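Virulence protein STM3117 (PDB 3HUH) promotes replication of Salmonella Typhimurium inside host macrophages and may take part in biosynthesis and modification of the cell-wall peptidoglycan. Local coordinates at the interface of chains A and B. Sequence-based numbering; all coordinates share one arbitrary frame. Chains: chain A/B, Virulence protein STM3117.

Contact 1: the interface of chains A and B. Residues chain A 84-88, 131, 134-135, 137; chain B 78-81, 83, 86.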
loop_
_atom_site.group_PDB
_atom_site.type_symbol
_atom_site.label_atom_id
_atom_site.label_comp_id
_atom_site.label_asym_id
_atom_site.label_seq_id
_atom_site.Cartn_x
_atom_site.Cartn_y
_atom_site.Cartn_z
ATOM N N PRO A 84 -9.661 3.046 9.676
ATOM C CA PRO A 84 -8.455 2.706 10.442
ATOM C C PRO A 84 -8.433 1.188 10.636
ATOM O O PRO A 84 -9.477 0.578 10.879
ATOM C CB PRO A 84 -8.668 3.441 11.765
ATOM C CG PRO A 84 -9.450 4.657 11.346
ATOM C CD PRO A 84 -10.466 4.058 10.385
ATOM N N GLY A 85 -7.254 0.582 10.507
ATOM C CA GLY A 85 -7.132 -0.857 10.684
ATOM C C GLY A 85 -7.514 -1.714 9.488
ATOM O O GLY A 85 -7.629 -2.935 9.610
ATOM N N SER A 86 -7.697 -1.091 8.328
ATOM C CA SER A 86 -8.078 -1.812 7.118
ATOM C C SER A 86 -6.895 -2.177 6.217
ATOM O O SER A 86 -7.077 -2.829 5.185
ATOM C CB SER A 86 -9.085 -0.984 6.310
ATOM O OG SER A 86 -8.512 0.227 5.842
ATOM N N ALA A 87 -5.691 -1.761 6.602
ATOM C CA ALA A 87 -4.508 -2.056 5.803
ATOM C C ALA A 87 -3.857 -3.387 6.163
ATOM O O ALA A 87 -3.863 -3.808 7.325
ATOM C CB ALA A 87 -3.488 -0.928 5.934
ATOM N N ASP A 88 -3.289 -4.022 5.143
ATOM C CA ASP A 88 -2.608 -5.312 5.247
ATOM C C ASP A 88 -1.412 -5.115 4.317
ATOM O O ASP A 88 -1.536 -5.256 3.100
ATOM C CB ASP A 88 -3.539 -6.407 4.720
ATOM C CG ASP A 88 -3.003 -7.798 4.957
ATOM O OD1 ASP A 88 -1.765 -7.959 5.047
ATOM O OD2 ASP A 88 -3.827 -8.733 5.032
ATOM N N ARG A 131 0.842 -5.893 14.515
ATOM C CA ARG A 131 -0.214 -4.944 14.209
ATOM C C ARG A 131 0.185 -3.560 14.667
ATOM O O ARG A 131 0.876 -3.408 15.678
ATOM C CB ARG A 131 -1.523 -5.334 14.894
ATOM C CG ARG A 131 -2.195 -6.536 14.269
ATOM C CD ARG A 131 -3.581 -6.770 14.830
ATOM N NE ARG A 131 -4.112 -8.042 14.350
ATOM C CZ ARG A 131 -4.520 -8.269 13.107
ATOM N NH1 ARG A 131 -4.475 -7.300 12.200
ATOM N NH2 ARG A 131 -4.950 -9.476 12.764
ATOM N N ASP A 134 -3.627 0.996 15.070
ATOM C CA ASP A 134 -5.007 0.965 14.598
ATOM C C ASP A 134 -5.489 -0.425 14.207
ATOM O O ASP A 134 -6.642 -0.599 13.835
ATOM C CB ASP A 134 -5.175 1.934 13.425
ATOM C CG ASP A 134 -5.046 3.388 13.849
ATOM O OD1 ASP A 134 -6.074 4.002 14.211
ATOM O OD2 ASP A 134 -3.911 3.912 13.844
ATOM N N GLY A 135 -4.607 -1.415 14.295
ATOM C CA GLY A 135 -5.004 -2.767 13.949
ATOM C C GLY A 135 -4.605 -3.205 12.551
ATOM O O GLY A 135 -4.933 -4.316 12.130
ATOM N N LEU A 137 -2.568 -4.816 9.691
ATOM C CA LEU A 137 -1.677 -5.968 9.744
ATOM C C LEU A 137 -0.385 -5.601 9.028
ATOM O O LEU A 137 -0.404 -5.169 7.868
ATOM C CB LEU A 137 -2.319 -7.181 9.071
ATOM C CG LEU A 137 -1.496 -8.473 9.138
ATOM C CD1 LEU A 137 -1.367 -8.942 10.588
ATOM C CD2 LEU A 137 -2.162 -9.536 8.287
ATOM N N LYS B 78 -5.196 -11.276 8.898
ATOM C CA LYS B 78 -5.601 -10.190 8.008
ATOM C C LYS B 78 -5.784 -8.896 8.791
ATOM O O LYS B 78 -5.586 -8.859 10.007
ATOM C CB LYS B 78 -6.907 -10.549 7.290
ATOM C CG LYS B 78 -8.049 -10.916 8.228
ATOM C CD LYS B 78 -9.292 -11.326 7.454
ATOM C CE LYS B 78 -10.432 -11.673 8.390
ATOM N NZ LYS B 78 -10.762 -10.535 9.294
ATOM N N ALA B 79 -6.158 -7.833 8.085
ATOM C CA ALA B 79 -6.385 -6.536 8.717
ATOM C C ALA B 79 -7.461 -6.685 9.789
ATOM O O ALA B 79 -8.351 -7.529 9.665
ATOM C CB ALA B 79 -6.828 -5.514 7.662
ATOM N N SER B 80 -7.390 -5.866 10.835
ATOM C CA SER B 80 -8.386 -5.933 11.901
ATOM C C SER B 80 -9.769 -5.601 11.360
ATOM O O SER B 80 -10.779 -6.093 11.872
ATOM C CB SER B 80 -8.041 -4.963 13.034
ATOM O OG SER B 80 -8.269 -3.621 12.643
ATOM N N ARG B 81 -9.813 -4.763 10.325
ATOM C CA ARG B 81 -11.071 -4.354 9.712
ATOM C C ARG B 81 -10.997 -4.430 8.181
ATOM O O ARG B 81 -10.897 -3.409 7.504
ATOM C CB ARG B 81 -11.416 -2.925 10.159
ATOM C CG ARG B 81 -11.539 -2.780 11.679
ATOM C CD ARG B 81 -11.489 -1.328 12.141
ATOM N NE ARG B 81 -12.636 -0.548 11.687
ATOM C CZ ARG B 81 -12.791 0.755 11.914
ATOM N NH1 ARG B 81 -11.869 1.424 12.591
ATOM N NH2 ARG B 81 -13.869 1.387 11.467
ATOM N N THR B 83 -11.838 -4.077 4.711
ATOM C CA THR B 83 -12.875 -3.225 4.150
ATOM C C THR B 83 -12.711 -2.897 2.670
ATOM O O THR B 83 -11.723 -2.281 2.276
ATOM C CB THR B 83 -12.914 -1.885 4.921
ATOM O OG1 THR B 83 -13.016 -2.144 6.328
ATOM C CG2 THR B 83 -14.086 -1.036 4.469
ATOM N N SER B 86 -11.327 0.741 0.940
ATOM C CA SER B 86 -10.578 1.460 1.972
ATOM C C SER B 86 -9.130 1.754 1.588
ATOM O O SER B 86 -8.373 2.317 2.386
ATOM C CB SER B 86 -10.590 0.652 3.273
ATOM O OG SER B 86 -9.937 -0.597 3.104
HETATM O O HOH W 1 -9.088 -3.892 3.931
HETATM O O HOH W 2 -7.238 -1.618 2.346
HETATM O O HOH W 3 -6.468 -7.905 5.027
#
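Two copies of this vicinal oxygen chelate (VOC) protein meet here through loops: B:Lys78 to B:Arg81 lies against the loop A:Pro84 to A:Ala87 and the turn at A:Asp134 and A:Gly135. Most of the polar contact is made to backbone carbonyls. The carbonyl oxygen of B:Lys78 is gripped by the guanidinium of A:Arg131, which reaches out from strand 123-131 on a chain extended from CG to NE. NH1 and NH2 of A:Arg131 each lie 2.9 Å from B:Lys78 O, a forked, end-on grip with the oxygen in the guanidinium plane. A methyl of A:Leu137, CD1, covers one face of that guanidinium near its rim and should help to hold its rotation. The carbonyl of A:Gly85 is also doubly used. B:Arg81 N donates to A:Gly85 O over 2.9 Å from above the carbonyl plane, while the hydroxyl OG of B:Ser80, between its own backbone N and carbonyl carbon (chi1 72°), comes in the plane, on a lone pair, 3.2 Å from A:Gly85 O. B:Ser80 N donates to A:Gly135 O, again from above the plane.

Non-polar contact is modest. CD2 of A:Leu137, whose CG is anti to the backbone N (chi1 -177°), touches B:Lys78 CA at 3.5 Å. The bent B:Arg81 (chi3 66°) packs by van der Waals contact alongside the A:Pro84 ring, NH1 of B:Arg81 3.7 Å from A:Pro84 CD, its N-H turned away from the proline carbonyl.

At the far end the two serine CH2-OH groups, both in the crowded rotamer, lie alongside in roughly opposite directions, each hydroxyl over the other's CB, with A:Ser86 OG 3.2 Å from B:Ser86 OG. B:Ser86 OG donates to B:Thr83 O at 2.6 Å, in the carbonyl plane on a lone pair, fixing its rotation. If the A copy does likewise, the hydroxyls merely approach closely, though their distance would allow a hydrogen bond.

Waters join A:Ser86 O to B:Thr83 N and to B:Ser86 OG, and A:Asp88 OD2 to B:Ala79 N.

Contact 2: the interface of chains A and B. Residues chain A 45, 47, 61-62, 90-95, 140; chain B 20-23.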
loop_
_atom_site.group_PDB
_atom_site.type_symbol
_atom_site.label_atom_id
_atom_site.label_comp_id
_atom_site.label_asym_id
_atom_site.label_seq_id
_atom_site.Cartn_x
_atom_site.Cartn_y
_atom_site.Cartn_z
ATOM N N LEU A 45 9.438 0.145 13.256
ATOM C CA LEU A 45 9.886 -0.084 11.883
ATOM C C LEU A 45 11.056 0.783 11.434
ATOM O O LEU A 45 11.621 0.555 10.368
ATOM C CB LEU A 45 8.720 0.103 10.904
ATOM C CG LEU A 45 7.636 -0.981 10.834
ATOM C CD1 LEU A 45 8.272 -2.304 10.454
ATOM C CD2 LEU A 45 6.918 -1.106 12.161
ATOM N N PHE A 47 10.983 3.953 10.512
ATOM C CA PHE A 47 10.642 4.949 9.494
ATOM C C PHE A 47 10.960 6.352 10.019
ATOM O O PHE A 47 11.225 6.534 11.211
ATOM C CB PHE A 47 9.152 4.877 9.145
ATOM C CG PHE A 47 8.738 3.604 8.450
ATOM C CD1 PHE A 47 9.667 2.619 8.118
ATOM C CD2 PHE A 47 7.406 3.402 8.110
ATOM C CE1 PHE A 47 9.264 1.456 7.454
ATOM C CE2 PHE A 47 6.995 2.242 7.447
ATOM C CZ PHE A 47 7.927 1.269 7.118
ATOM N N PHE A 61 10.481 5.848 4.073
ATOM C CA PHE A 61 11.247 4.608 4.182
ATOM C C PHE A 61 11.686 4.230 2.777
ATOM O O PHE A 61 10.919 4.370 1.827
ATOM C CB PHE A 61 10.421 3.485 4.831
ATOM C CG PHE A 61 9.216 3.079 4.048
ATOM C CD1 PHE A 61 9.291 2.052 3.110
ATOM C CD2 PHE A 61 7.998 3.717 4.251
ATOM C CE1 PHE A 61 8.169 1.668 2.387
ATOM C CE2 PHE A 61 6.870 3.339 3.529
ATOM C CZ PHE A 61 6.955 2.314 2.598
ATOM N N GLY A 62 12.921 3.758 2.642
ATOM C CA GLY A 62 13.426 3.415 1.325
ATOM C C GLY A 62 13.198 4.607 0.411
ATOM O O GLY A 62 13.509 5.744 0.773
ATOM N N CYS A 90 2.979 -5.547 3.459
ATOM C CA CYS A 90 4.194 -6.325 3.647
ATOM C C CYS A 90 5.410 -5.479 3.302
ATOM O O CYS A 90 5.494 -4.904 2.214
ATOM C CB CYS A 90 4.189 -7.576 2.769
ATOM S SG CYS A 90 5.752 -8.495 2.856
ATOM N N PHE A 91 6.347 -5.408 4.241
ATOM C CA PHE A 91 7.574 -4.639 4.061
ATOM C C PHE A 91 8.761 -5.589 4.022
ATOM O O PHE A 91 8.835 -6.525 4.822
ATOM C CB PHE A 91 7.762 -3.670 5.229
ATOM C CG PHE A 91 6.722 -2.594 5.299
ATOM C CD1 PHE A 91 6.759 -1.516 4.421
ATOM C CD2 PHE A 91 5.695 -2.665 6.231
ATOM C CE1 PHE A 91 5.783 -0.523 4.474
ATOM C CE2 PHE A 91 4.714 -1.681 6.292
ATOM C CZ PHE A 91 4.756 -0.608 5.414
ATOM N N ILE A 92 9.683 -5.359 3.093
ATOM C CA ILE A 92 10.869 -6.201 3.011
ATOM C C ILE A 92 11.975 -5.589 3.852
ATOM O O ILE A 92 12.224 -4.378 3.798
ATOM C CB ILE A 92 11.401 -6.333 1.567
ATOM C CG1 ILE A 92 10.340 -6.972 0.672
ATOM C CG2 ILE A 92 12.691 -7.156 1.563
ATOM C CD1 ILE A 92 9.863 -8.335 1.140
ATOM N N THR A 93 12.636 -6.433 4.633
ATOM C CA THR A 93 13.735 -5.987 5.470
ATOM C C THR A 93 15.023 -6.655 5.002
ATOM O O THR A 93 14.988 -7.749 4.438
ATOM C CB THR A 93 13.512 -6.350 6.954
ATOM O OG1 THR A 93 14.605 -5.846 7.733
ATOM C CG2 THR A 93 13.437 -7.862 7.136
ATOM N N SER A 94 16.149 -5.980 5.226
ATOM C CA SER A 94 17.456 -6.514 4.861
ATOM C C SER A 94 18.119 -7.049 6.131
ATOM O O SER A 94 19.224 -7.597 6.101
ATOM C CB SER A 94 18.327 -5.423 4.221
ATOM O OG SER A 94 18.377 -4.255 5.019
ATOM N N THR A 95 17.423 -6.884 7.249
ATOM C CA THR A 95 17.902 -7.354 8.544
ATOM C C THR A 95 17.536 -8.835 8.662
ATOM O O THR A 95 16.449 -9.238 8.251
ATOM C CB THR A 95 17.217 -6.562 9.682
ATOM O OG1 THR A 95 17.533 -5.169 9.550
ATOM C CG2 THR A 95 17.672 -7.057 11.049
ATOM N N ILE A 140 6.374 -8.191 8.105
ATOM C CA ILE A 140 7.772 -7.811 7.890
ATOM C C ILE A 140 8.463 -9.071 7.381
ATOM O O ILE A 140 8.457 -10.110 8.054
ATOM C CB ILE A 140 8.427 -7.312 9.190
ATOM C CG1 ILE A 140 7.649 -6.103 9.718
ATOM C CG2 ILE A 140 9.864 -6.903 8.920
ATOM C CD1 ILE A 140 8.010 -5.685 11.123
ATOM N N ILE B 20 15.969 -2.606 9.393
ATOM C CA ILE B 20 16.044 -1.771 8.158
ATOM C C ILE B 20 15.018 -2.239 7.132
ATOM O O ILE B 20 15.122 -3.348 6.606
ATOM C CB ILE B 20 17.439 -1.858 7.506
ATOM C CG1 ILE B 20 18.513 -1.350 8.477
ATOM C CG2 ILE B 20 17.447 -1.069 6.202
ATOM C CD1 ILE B 20 18.330 0.093 8.895
ATOM N N ILE B 21 14.035 -1.388 6.850
ATOM C CA ILE B 21 12.993 -1.709 5.873
ATOM C C ILE B 21 13.381 -1.099 4.528
ATOM O O ILE B 21 13.640 0.103 4.434
ATOM C CB ILE B 21 11.625 -1.142 6.296
ATOM C CG1 ILE B 21 11.174 -1.772 7.620
ATOM C CG2 ILE B 21 10.601 -1.394 5.193
ATOM C CD1 ILE B 21 10.984 -3.280 7.567
ATOM N N ASP B 22 13.395 -1.928 3.488
ATOM C CA ASP B 22 13.797 -1.485 2.160
ATOM C C ASP B 22 12.680 -1.015 1.236
ATOM O O ASP B 22 12.843 -0.035 0.506
ATOM C CB ASP B 22 14.568 -2.614 1.466
ATOM C CG ASP B 22 15.103 -2.209 0.106
ATOM O OD1 ASP B 22 16.084 -1.435 0.058
ATOM O OD2 ASP B 22 14.538 -2.656 -0.916
ATOM N N ARG B 23 11.546 -1.704 1.272
ATOM C CA ARG B 23 10.450 -1.377 0.373
ATOM C C ARG B 23 9.205 -2.177 0.725
ATOM O O ARG B 23 9.237 -3.063 1.579
ATOM C CB ARG B 23 10.856 -1.756 -1.054
ATOM C CG ARG B 23 11.139 -3.268 -1.192
ATOM C CD ARG B 23 11.659 -3.659 -2.578
ATOM N NE ARG B 23 11.872 -5.106 -2.706
ATOM C CZ ARG B 23 12.909 -5.775 -2.203
ATOM N NH1 ARG B 23 13.862 -5.143 -1.530
ATOM N NH2 ARG B 23 12.987 -7.091 -2.365
HETATM O O HOH W 4 13.628 0.867 8.506
#
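The start of strand 21-30 of chain B, with B:Ile20 before it, runs antiparallel to strand 88-93 of chain A and the loop that follows, so a β-sheet of this VOC-family fold continues across the chain boundary. A:Ile92 uses both its backbone groups: its N donates to B:Arg23 O at 2.8 Å, and its O accepts from B:Asp22 N at 2.7 Å, both bonds nearly along the C=O axis. Further on, B:Ile20 O takes two donors, A:Ser94 N almost end-on and the hydroxyl of A:Thr93 from above the carbonyl plane, with OG1 of A:Thr93 at 2.8 Å from B:Ile20 O. That hydroxyl, anti to its backbone N (chi1 -178°), also accepts from A:Thr95 N. The hydroxyl OG1 of A:Thr95 receives B:Ile20 N.

B:Ile21, which buries the most surface here, carries much of the apolar contact. Its CB meets the ring edge of A:Phe47, in plane, 3.7 Å from CE1. CG2, anti to the backbone N, rests 3.6 Å from A:Phe91 CB, while CD1 reaches towards A:Leu45, A:Thr93 and A:Ile140. The A:Phe47 ring is held between A:Phe61 CB and A:Leu45 CB. A water links B:Ile21 N to A:Leu45 O.

On the sheet's other side, extended B:Arg23 lies alongside A:Ile92, whose CG1 sits over one guanidinium face, toward the rim; B:Arg23 NH1 makes a salt bridge within chain B to B:Asp22 OD2 at 2.6 Å, from above the carboxylate plane.

Contact 1 and contact 2 belong to one two-fold symmetric interface, their C-alpha centres about 19 Å apart. They share no residue, but chain A strands 88-93 and 137-142 contribute to both: A:Asp88 and A:Leu137, at the strand beginnings, serve contact 1, while A:Ile92, A:Thr93 and A:Ile140, further along, serve contact 2. Chain B offers separate segments, a loop to the first and its ordered N-terminal stretch to the second. Each contact has a twin with the chains exchanged. Loop pairing thus combines with a sheet continued between chains, an arrangement consistent with a stable dimer, although the structure alone does not prove one in solution.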